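Local coordinates for protein beta-agarase D (Zobellia galactanivorans, PDB 4ASM) that hydrolyses the beta-1,4-galactosidic linkages of agarose at random positions with retention of anomeric configuration, through the GH16 catalytic domain described here, at residues R138-N143 and N345-N350; P155-E160 and F190-N195; T262-V267 and Q283-A288. One frame throughout, in Å; residues are numbered along the deposited sequence.

Contact 1 of 3, residues R138-N143 and N345-N350; sequences RVKVMN and NFYDNN
At one end of strand 133-140 in the GH16 beta-sandwich, Asn143 and Met142 meet the short 3-10 turn around Asp348, just where the chain enters strand 350-362. The evidence for close approach is the CA-CA distance of 4.7 Å between Asn143 and Asp348. Their side chains lie side by side and point the same way, with the amide and carboxylate planes almost perpendicular at 88°. One direct hydrogen bond joins the segments, from Asn143 ND2 to Asp348 OD1 at 3.2 Å, and it is weak. Asn143 CG stands anti to its backbone N (chi1 -170°), which sets CG on the side of the acid.

Met142 works by shape instead. Its CG rests against the carbonyl carbon of Asn350, and its SD lies 3.6 Å from the carbonyl carbon of Asn349, so the thioether packs on peptide groups that follow the 3-10 turn, at the entry to strand 350-362. Lys140, fully extended, brings NZ to 3.9 Å from CE2 of Tyr347, the two side chains crossing at about a right angle.

Two waters complete the join. Water 1 lies between Asn350 O (2.7 Å) and Lys140 O, close enough to donate to either; water 2 accepts from Asn143 N and donates to Tyr347 O at 2.9 Å. Beyond the segments, Asn350 ND2 bonds Asn92 OD1, and Arg138 forms a salt bridge with the calcium ligand Asp354.

With a weak amide-carboxylate bond as the sole direct hydrogen bond between the segments, the polar part of the joint depends largely on bridging water, while the sulfur and methylene groups of Met142 pack by van der Waals contact against peptide groups.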
loop_
_atom_site.group_PDB
_atom_site.type_symbol
_atom_site.label_atom_id
_atom_site.label_comp_id
_atom_site.label_asym_id
_atom_site.label_seq_id
_atom_site.Cartn_x
_atom_site.Cartn_y
_atom_site.Cartn_z
ATOM N N ARG A 138 1.536 12.925 -0.408
ATOM C CA ARG A 138 0.360 13.679 -0.000
ATOM C C ARG A 138 -0.730 13.298 -0.984
ATOM O O ARG A 138 -0.589 13.483 -2.194
ATOM C CB ARG A 138 0.614 15.187 -0.005
ATOM C CG ARG A 138 -0.586 15.982 0.475
ATOM C CD ARG A 138 -0.200 17.460 0.705
ATOM N NE ARG A 138 -1.332 18.179 1.307
ATOM C CZ ARG A 138 -2.245 18.866 0.625
ATOM N NH1 ARG A 138 -2.183 18.951 -0.696
ATOM N NH2 ARG A 138 -3.249 19.454 1.276
ATOM N N VAL A 139 -1.829 12.762 -0.455
ATOM C CA VAL A 139 -2.828 12.076 -1.273
ATOM C C VAL A 139 -4.243 12.316 -0.763
ATOM O O VAL A 139 -4.465 12.280 0.447
ATOM C CB VAL A 139 -2.518 10.554 -1.330
ATOM C CG1 VAL A 139 -2.361 9.943 0.081
ATOM C CG2 VAL A 139 -3.559 9.813 -2.168
ATOM N N LYS A 140 -5.174 12.593 -1.684
ATOM C CA LYS A 140 -6.583 12.610 -1.347
ATOM C C LYS A 140 -7.106 11.202 -1.579
ATOM O O LYS A 140 -7.293 10.775 -2.731
ATOM C CB LYS A 140 -7.341 13.596 -2.216
ATOM C CG LYS A 140 -8.809 13.750 -1.808
ATOM C CD LYS A 140 -9.515 14.758 -2.676
ATOM C CE LYS A 140 -10.930 15.020 -2.189
ATOM N NZ LYS A 140 -11.628 16.002 -3.084
ATOM N N VAL A 141 -7.354 10.499 -0.474
ATOM C CA VAL A 141 -7.882 9.134 -0.540
ATOM C C VAL A 141 -9.216 9.149 -1.294
ATOM O O VAL A 141 -10.048 10.034 -1.061
ATOM C CB VAL A 141 -8.077 8.585 0.893
ATOM C CG1 VAL A 141 -8.690 7.184 0.878
ATOM C CG2 VAL A 141 -6.734 8.616 1.663
ATOM N N MET A 142 -9.448 8.185 -2.186
ATOM C CA MET A 142 -10.718 8.145 -2.903
ATOM C C MET A 142 -11.890 7.924 -1.968
ATOM O O MET A 142 -11.860 7.015 -1.131
ATOM C CB MET A 142 -10.749 7.048 -3.941
ATOM C CG MET A 142 -9.813 7.234 -5.059
ATOM S SD MET A 142 -10.187 6.045 -6.388
ATOM C CE MET A 142 -9.858 4.547 -5.454
ATOM N N ASN A 143 -12.939 8.719 -2.173
ATOM C CA ASN A 143 -14.211 8.512 -1.490
ATOM C C ASN A 143 -14.995 7.379 -2.171
ATOM O O ASN A 143 -16.063 7.581 -2.756
ATOM C CB ASN A 143 -15.029 9.804 -1.467
ATOM C CG ASN A 143 -16.220 9.687 -0.561
ATOM O OD1 ASN A 143 -16.204 8.909 0.395
ATOM N ND2 ASN A 143 -17.270 10.426 -0.867
ATOM N N ASN A 345 -20.519 9.598 -9.720
ATOM C CA ASN A 345 -19.793 10.745 -9.175
ATOM C C ASN A 345 -18.302 10.555 -9.482
ATOM O O ASN A 345 -17.615 9.798 -8.790
ATOM C CB ASN A 345 -20.047 10.858 -7.662
ATOM C CG ASN A 345 -19.472 12.124 -7.052
ATOM O OD1 ASN A 345 -20.150 12.806 -6.281
ATOM N ND2 ASN A 345 -18.218 12.434 -7.370
ATOM N N PHE A 346 -17.804 11.223 -10.524
ATOM C CA PHE A 346 -16.409 10.998 -10.952
ATOM C C PHE A 346 -15.370 11.318 -9.873
ATOM O O PHE A 346 -14.430 10.544 -9.665
ATOM C CB PHE A 346 -16.054 11.763 -12.234
ATOM C CG PHE A 346 -14.665 11.461 -12.726
ATOM C CD1 PHE A 346 -14.410 10.293 -13.434
ATOM C CD2 PHE A 346 -13.602 12.305 -12.417
ATOM C CE1 PHE A 346 -13.110 9.979 -13.850
ATOM C CE2 PHE A 346 -12.303 11.991 -12.829
ATOM C CZ PHE A 346 -12.065 10.839 -13.552
ATOM N N TYR A 347 -15.548 12.468 -9.225
ATOM C CA TYR A 347 -14.682 12.995 -8.168
ATOM C C TYR A 347 -14.422 11.924 -7.098
ATOM O O TYR A 347 -13.314 11.811 -6.561
ATOM C CB TYR A 347 -15.428 14.153 -7.503
ATOM C CG TYR A 347 -14.740 15.488 -7.383
ATOM C CD1 TYR A 347 -14.414 16.238 -8.517
ATOM C CD2 TYR A 347 -14.492 16.051 -6.125
ATOM C CE1 TYR A 347 -13.814 17.505 -8.404
ATOM C CE2 TYR A 347 -13.889 17.308 -6.001
ATOM C CZ TYR A 347 -13.556 18.028 -7.145
ATOM O OH TYR A 347 -12.963 19.271 -7.028
ATOM N N ASP A 348 -15.454 11.133 -6.796
ATOM C CA ASP A 348 -15.359 10.133 -5.739
ATOM C C ASP A 348 -14.519 8.941 -6.141
ATOM O O ASP A 348 -14.110 8.161 -5.261
ATOM C CB ASP A 348 -16.751 9.622 -5.340
ATOM C CG ASP A 348 -17.527 10.615 -4.508
ATOM O OD1 ASP A 348 -16.907 11.497 -3.882
ATOM O OD2 ASP A 348 -18.773 10.484 -4.466
ATOM N N ASN A 349 -14.265 8.824 -7.447
ATOM C CA ASN A 349 -13.592 7.675 -8.026
ATOM C C ASN A 349 -12.248 7.975 -8.653
ATOM O O ASN A 349 -11.784 7.226 -9.517
ATOM C CB ASN A 349 -14.511 7.022 -9.040
ATOM C CG ASN A 349 -15.733 6.450 -8.380
ATOM O OD1 ASN A 349 -15.625 5.462 -7.651
ATOM N ND2 ASN A 349 -16.875 7.093 -8.567
ATOM N N ASN A 350 -11.625 9.055 -8.186
ATOM C CA ASN A 350 -10.381 9.557 -8.752
ATOM C C ASN A 350 -9.397 9.866 -7.641
ATOM O O ASN A 350 -9.565 10.817 -6.881
ATOM C CB ASN A 350 -10.655 10.805 -9.594
ATOM C CG ASN A 350 -9.439 11.299 -10.332
ATOM O OD1 ASN A 350 -8.486 10.565 -10.572
ATOM N ND2 ASN A 350 -9.475 12.569 -10.726
HETATM O O HOH W 1 -9.661 11.385 -4.216
HETATM O O HOH W 2 -12.416 11.132 -3.849
#

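Contact 2 of 3, residues P155-E160 and F190-N195; sequences PDDTQE and FIRPPN. With IMD (imidazole), chain C.
Phe190 and Glu160 meet on neighbouring antiparallel strands of the GH16 catalytic face, where Glu160 is probably the nucleophile. The carboxylate comes to the edge of the ring: OE1 lies in the ring plane, 3.5 Å from CE2 of Phe190, with the two planes 32° apart. With CG anti to the backbone N (chi1 167°) and the rest of the chain extended, the Glu160 carboxylate reaches past the Phe190 edge to an imidazole. Its other oxygen, OE2, accepts a nearly straight bond of 2.6 Å (170°) from N1 of this imidazole, which also bonds Glu326.

Arg192, probably a substrate-binding residue, folds back at chi2 and chi3 over the turn before the strand. One guanidinium face is met by Asp157 CB, 3.4 Å above the plane and offset toward the rim, and NH1 gives a weak bond to Asp157 O. The carboxylate of Asp157 is instead hydrogen-bonded to His61 through OD1. Lower on the arginine chain, CG touches Thr158 CG2 at 3.7 Å.

A backbone bond also joins the segments, Phe190 N donating to Thr158 O at 2.9 Å. The turn itself is an Asx turn: Asp156 OD1 takes bonds from Thr158 N and, at 2.7 Å, from Thr158 OG1, both from the same face of the carboxylate.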
loop_
_atom_site.group_PDB
_atom_site.type_symbol
_atom_site.label_atom_id
_atom_site.label_comp_id
_atom_site.label_asym_id
_atom_site.label_seq_id
_atom_site.Cartn_x
_atom_site.Cartn_y
_atom_site.Cartn_z
ATOM N N PRO A 155 10.656 -6.351 -8.302
ATOM C CA PRO A 155 10.378 -6.822 -9.675
ATOM C C PRO A 155 9.982 -8.303 -9.773
ATOM O O PRO A 155 9.182 -8.669 -10.629
ATOM C CB PRO A 155 11.705 -6.554 -10.397
ATOM C CG PRO A 155 12.233 -5.347 -9.721
ATOM C CD PRO A 155 11.846 -5.485 -8.250
ATOM N N ASP A 156 10.546 -9.153 -8.907
ATOM C CA ASP A 156 10.224 -10.586 -8.977
ATOM C C ASP A 156 8.979 -10.986 -8.190
ATOM O O ASP A 156 8.641 -12.168 -8.090
ATOM C CB ASP A 156 11.437 -11.443 -8.586
ATOM C CG ASP A 156 11.676 -11.514 -7.078
ATOM O OD1 ASP A 156 10.948 -10.878 -6.270
ATOM O OD2 ASP A 156 12.631 -12.225 -6.701
ATOM N N ASP A 157 8.284 -9.985 -7.635
ATOM C CA ASP A 157 6.965 -10.170 -7.003
ATOM C C ASP A 157 7.016 -10.969 -5.673
ATOM O O ASP A 157 5.978 -11.431 -5.204
ATOM C CB ASP A 157 5.932 -10.805 -7.963
ATOM C CG ASP A 157 5.576 -9.905 -9.129
ATOM O OD1 ASP A 157 5.705 -8.670 -8.997
ATOM O OD2 ASP A 157 5.143 -10.458 -10.173
ATOM N N THR A 158 8.197 -11.096 -5.065
ATOM C CA THR A 158 8.295 -11.848 -3.788
ATOM C C THR A 158 8.219 -10.974 -2.526
ATOM O O THR A 158 7.873 -11.457 -1.461
ATOM C CB THR A 158 9.584 -12.702 -3.701
ATOM O OG1 THR A 158 10.743 -11.875 -3.767
ATOM C CG2 THR A 158 9.629 -13.742 -4.832
ATOM N N GLN A 159 8.604 -9.705 -2.639
ATOM C CA GLN A 159 8.723 -8.855 -1.458
ATOM C C GLN A 159 8.022 -7.544 -1.711
ATOM O O GLN A 159 8.224 -6.925 -2.755
ATOM C CB GLN A 159 10.188 -8.607 -1.106
ATOM C CG GLN A 159 10.996 -9.896 -0.813
ATOM C CD GLN A 159 12.451 -9.659 -0.411
ATOM O OE1 GLN A 159 13.280 -10.600 -0.438
ATOM N NE2 GLN A 159 12.781 -8.451 -0.042
ATOM N N GLU A 160 7.225 -7.104 -0.732
ATOM C CA GLU A 160 6.375 -5.912 -0.891
ATOM C C GLU A 160 6.282 -5.149 0.413
ATOM O O GLU A 160 6.186 -5.752 1.475
ATOM C CB GLU A 160 4.980 -6.341 -1.347
ATOM C CG GLU A 160 3.910 -5.267 -1.267
ATOM C CD GLU A 160 2.561 -5.769 -1.727
ATOM O OE1 GLU A 160 2.487 -6.811 -2.421
ATOM O OE2 GLU A 160 1.559 -5.076 -1.402
ATOM N N PHE A 190 5.766 -13.216 -0.430
ATOM C CA PHE A 190 5.143 -14.265 -1.269
ATOM C C PHE A 190 6.086 -15.406 -1.551
ATOM O O PHE A 190 7.272 -15.198 -1.736
ATOM C CB PHE A 190 4.746 -13.715 -2.649
ATOM C CG PHE A 190 3.742 -12.589 -2.610
ATOM C CD1 PHE A 190 2.378 -12.850 -2.648
ATOM C CD2 PHE A 190 4.181 -11.259 -2.587
ATOM C CE1 PHE A 190 1.448 -11.777 -2.621
ATOM C CE2 PHE A 190 3.272 -10.212 -2.579
ATOM C CZ PHE A 190 1.914 -10.478 -2.596
ATOM N N ILE A 191 5.516 -16.603 -1.639
ATOM C CA ILE A 191 6.103 -17.636 -2.489
ATOM C C ILE A 191 5.367 -17.545 -3.819
ATOM O O ILE A 191 4.144 -17.513 -3.857
ATOM C CB ILE A 191 5.925 -19.061 -1.927
ATOM C CG1 ILE A 191 6.363 -19.127 -0.472
ATOM C CG2 ILE A 191 6.761 -20.053 -2.762
ATOM C CD1 ILE A 191 6.386 -20.559 0.119
ATOM N N ARG A 192 6.132 -17.478 -4.907
ATOM C CA ARG A 192 5.560 -17.404 -6.243
ATOM C C ARG A 192 5.053 -18.778 -6.667
ATOM O O ARG A 192 5.484 -19.784 -6.099
ATOM C CB ARG A 192 6.605 -16.929 -7.267
ATOM C CG ARG A 192 7.333 -15.614 -6.989
ATOM C CD ARG A 192 6.375 -14.499 -6.668
ATOM N NE ARG A 192 5.307 -14.422 -7.659
ATOM C CZ ARG A 192 4.151 -13.796 -7.470
ATOM N NH1 ARG A 192 3.889 -13.164 -6.322
ATOM N NH2 ARG A 192 3.250 -13.812 -8.443
ATOM N N PRO A 193 4.151 -18.831 -7.663
ATOM C CA PRO A 193 3.826 -20.144 -8.225
ATOM C C PRO A 193 5.110 -20.884 -8.585
ATOM O O PRO A 193 6.089 -20.250 -8.997
ATOM C CB PRO A 193 3.054 -19.786 -9.489
ATOM C CG PRO A 193 2.346 -18.517 -9.120
ATOM C CD PRO A 193 3.387 -17.759 -8.334
ATOM N N PRO A 194 5.099 -22.224 -8.484
ATOM C CA PRO A 194 3.933 -23.093 -8.248
ATOM C C PRO A 194 3.333 -23.129 -6.839
ATOM O O PRO A 194 2.114 -23.345 -6.695
ATOM C CB PRO A 194 4.458 -24.484 -8.622
ATOM C CG PRO A 194 5.953 -24.418 -8.437
ATOM C CD PRO A 194 6.342 -22.988 -8.721
ATOM N N ASN A 195 4.164 -22.947 -5.812
ATOM C CA ASN A 195 3.701 -23.057 -4.430
ATOM C C ASN A 195 3.245 -21.707 -3.885
ATOM O O ASN A 195 3.798 -21.207 -2.896
ATOM C CB ASN A 195 4.789 -23.653 -3.534
ATOM C CG ASN A 195 4.280 -24.000 -2.145
ATOM O OD1 ASN A 195 3.095 -24.194 -1.933
ATOM N ND2 ASN A 195 5.191 -24.043 -1.186
HETATM N N1 IMD C . -0.706 -4.299 -2.433
HETATM C C2 IMD C . -1.056 -4.344 -3.730
HETATM N N3 IMD C . -2.240 -3.714 -3.873
HETATM C C4 IMD C . -2.644 -3.256 -2.665
HETATM C C5 IMD C . -1.664 -3.630 -1.756
#

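Contact 3 of 3, residues T262-V267 and Q283-A288; sequences TYPAGV and QKMNIA
Tyr263 and Asn286 form the hydrogen-bonded pair at the centre of an antiparallel strand pairing, and their backbones supply two of its rungs. Tyr263 N donates to Asn286 O, and Asn286 N returns a bond of 2.8 Å to Tyr263 O. A third bond, Ala265 N to Lys284 O at 2.9 Å, continues the connection past the non-hydrogen-bonded pair Pro264-Met285. CA-H...O contacts accompany the ladder, from Thr262 CA to Asn286 O and from Met285 CA to Tyr263 O.

Among polar side-chain contacts, Asn286 ND2 donates to Tyr263 OH at 3.2 Å, the oxygen tilted somewhat from the amide plane. That amide stands 81° to the ring, while Asn286 CB sits over one ring face, 3.3 Å from CZ. Tyr263 CG lies between its backbone N and carbonyl carbon (chi1 65°), and the ring beyond it comes to lie against Asn286 CB.

Apolar contacts flank this pair. Ala288 CB reaches the ring edge near CD1, Ala265 CB rests on Lys284 CG at 3.7 Å, and the bent Met285 chain brings SD to 3.7 Å from Pro264 CA. Its CE meets Pro264 CD, and Met285 also touches Val250 of the next strand.

Water serves both ends. Water 3 links Tyr263 OH with Ile287 O, to which it donates at 2.7 Å; water 4 accepts from Gly266 N and Gln283 NE2 and donates to Lys284 O.

Such a ladder, its strand axes at 145°, is characteristic of neighbouring antiparallel strands in the twisted beta-sheets of the GH16 jelly-roll sandwich.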
loop_
_atom_site.group_PDB
_atom_site.type_symbol
_atom_site.label_atom_id
_atom_site.label_comp_id
_atom_site.label_asym_id
_atom_site.label_seq_id
_atom_site.Cartn_x
_atom_site.Cartn_y
_atom_site.Cartn_z
ATOM N N THR A 262 3.060 -4.789 20.889
ATOM C CA THR A 262 2.517 -6.127 20.760
ATOM C C THR A 262 3.440 -7.075 20.010
ATOM O O THR A 262 4.394 -6.657 19.375
ATOM C CB THR A 262 1.137 -6.123 20.054
ATOM O OG1 THR A 262 1.300 -5.567 18.743
ATOM C CG2 THR A 262 0.077 -5.322 20.844
ATOM N N TYR A 263 3.165 -8.363 20.122
ATOM C CA TYR A 263 3.927 -9.364 19.371
ATOM C C TYR A 263 3.020 -10.599 19.175
ATOM O O TYR A 263 2.020 -10.767 19.887
ATOM C CB TYR A 263 5.242 -9.715 20.100
ATOM C CG TYR A 263 4.993 -10.380 21.427
ATOM C CD1 TYR A 263 4.769 -9.612 22.580
ATOM C CD2 TYR A 263 4.924 -11.765 21.527
ATOM C CE1 TYR A 263 4.479 -10.218 23.790
ATOM C CE2 TYR A 263 4.643 -12.380 22.734
ATOM C CZ TYR A 263 4.425 -11.598 23.864
ATOM O OH TYR A 263 4.118 -12.186 25.081
ATOM N N PRO A 264 3.333 -11.447 18.187
ATOM C CA PRO A 264 2.488 -12.612 17.899
ATOM C C PRO A 264 2.380 -13.604 19.055
ATOM O O PRO A 264 3.403 -14.003 19.648
ATOM C CB PRO A 264 3.178 -13.256 16.685
ATOM C CG PRO A 264 3.975 -12.130 16.058
ATOM C CD PRO A 264 4.455 -11.311 17.236
ATOM N N ALA A 265 1.140 -13.972 19.373
ATOM C CA ALA A 265 0.865 -14.943 20.437
ATOM C C ALA A 265 1.098 -16.378 19.970
ATOM O O ALA A 265 1.421 -17.250 20.773
ATOM C CB ALA A 265 -0.541 -14.776 20.958
ATOM N N GLY A 266 0.895 -16.657 18.686
ATOM C CA GLY A 266 1.093 -18.012 18.212
ATOM C C GLY A 266 0.858 -18.221 16.738
ATOM O O GLY A 266 0.087 -17.488 16.092
ATOM N N VAL A 267 1.551 -19.230 16.216
ATOM C CA VAL A 267 1.336 -19.739 14.876
ATOM C C VAL A 267 1.453 -21.242 14.959
ATOM O O VAL A 267 2.076 -21.788 15.882
ATOM C CB VAL A 267 2.360 -19.205 13.843
ATOM C CG1 VAL A 267 2.173 -17.720 13.593
ATOM C CG2 VAL A 267 3.819 -19.542 14.249
ATOM N N GLN A 283 -5.087 -11.695 13.734
ATOM C CA GLN A 283 -3.953 -12.387 14.340
ATOM C C GLN A 283 -3.924 -12.148 15.858
ATOM O O GLN A 283 -4.014 -11.004 16.324
ATOM C CB GLN A 283 -2.646 -11.891 13.731
ATOM C CG GLN A 283 -1.426 -12.466 14.443
ATOM C CD GLN A 283 -0.109 -11.994 13.891
ATOM O OE1 GLN A 283 -0.031 -10.952 13.251
ATOM N NE2 GLN A 283 0.945 -12.763 14.138
ATOM N N LYS A 284 -3.837 -13.231 16.631
ATOM C CA LYS A 284 -3.763 -13.105 18.089
ATOM C C LYS A 284 -2.415 -12.531 18.504
ATOM O O LYS A 284 -1.350 -13.044 18.113
ATOM C CB LYS A 284 -4.008 -14.462 18.766
ATOM C CG LYS A 284 -4.154 -14.360 20.280
ATOM C CD LYS A 284 -4.377 -15.726 20.894
ATOM C CE LYS A 284 -4.450 -15.612 22.421
ATOM N NZ LYS A 284 -4.607 -16.978 22.999
ATOM N N MET A 285 -2.469 -11.449 19.286
ATOM C CA MET A 285 -1.256 -10.752 19.710
ATOM C C MET A 285 -1.255 -10.610 21.232
ATOM O O MET A 285 -2.327 -10.509 21.857
ATOM C CB MET A 285 -1.215 -9.337 19.098
ATOM C CG MET A 285 -1.340 -9.318 17.567
ATOM S SD MET A 285 0.092 -10.006 16.729
ATOM C CE MET A 285 1.241 -8.642 16.755
ATOM N N ASN A 286 -0.059 -10.632 21.799
ATOM C CA ASN A 286 0.092 -10.366 23.227
ATOM C C ASN A 286 0.600 -8.944 23.452
ATOM O O ASN A 286 1.197 -8.345 22.571
ATOM C CB ASN A 286 1.093 -11.351 23.835
ATOM C CG ASN A 286 0.554 -12.764 23.933
ATOM O OD1 ASN A 286 -0.653 -13.006 23.890
ATOM N ND2 ASN A 286 1.475 -13.718 24.087
ATOM N N ILE A 287 0.378 -8.432 24.670
ATOM C CA ILE A 287 0.776 -7.087 25.061
ATOM C C ILE A 287 2.146 -7.111 25.721
ATOM O O ILE A 287 2.422 -7.973 26.583
ATOM C CB ILE A 287 -0.260 -6.495 26.044
ATOM C CG1 ILE A 287 -1.568 -6.279 25.301
ATOM C CG2 ILE A 287 0.225 -5.177 26.677
ATOM C CD1 ILE A 287 -2.721 -5.983 26.209
ATOM N N ALA A 288 2.988 -6.171 25.305
ATOM C CA ALA A 288 4.283 -5.950 25.944
ATOM C C ALA A 288 4.372 -4.519 26.475
ATOM O O ALA A 288 3.440 -3.723 26.316
ATOM C CB ALA A 288 5.430 -6.237 24.967
HETATM O O HOH W 3 3.058 -10.631 26.868
HETATM O O HOH W 4 0.090 -14.770 16.397
#

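How the contacts relate
All three contacts belong to the GH16 catalytic domain, yet none touches another. Contact 2 contains the probable nucleophile Glu160 and the probable substrate-binding Arg192, and its imidazole, probably from the crystallisation liquor, is hydrogen-bonded to both Glu160 and the probable substrate-binding Glu326. Contact 1 sits across the centre of the chain from contact 2, their centres about 30 Å apart, although the side chain of Met142 comes within about 8 Å of that of Glu326; the side chain of Lys140 is about 11 Å from the calcium ion. Contact 3 is remote from the annotated sites, centre to centre about 26 Å from contact 2 and about 35 Å from contact 1. In sequence, contacts 2 and 3 follow one another between the two segments of contact 1.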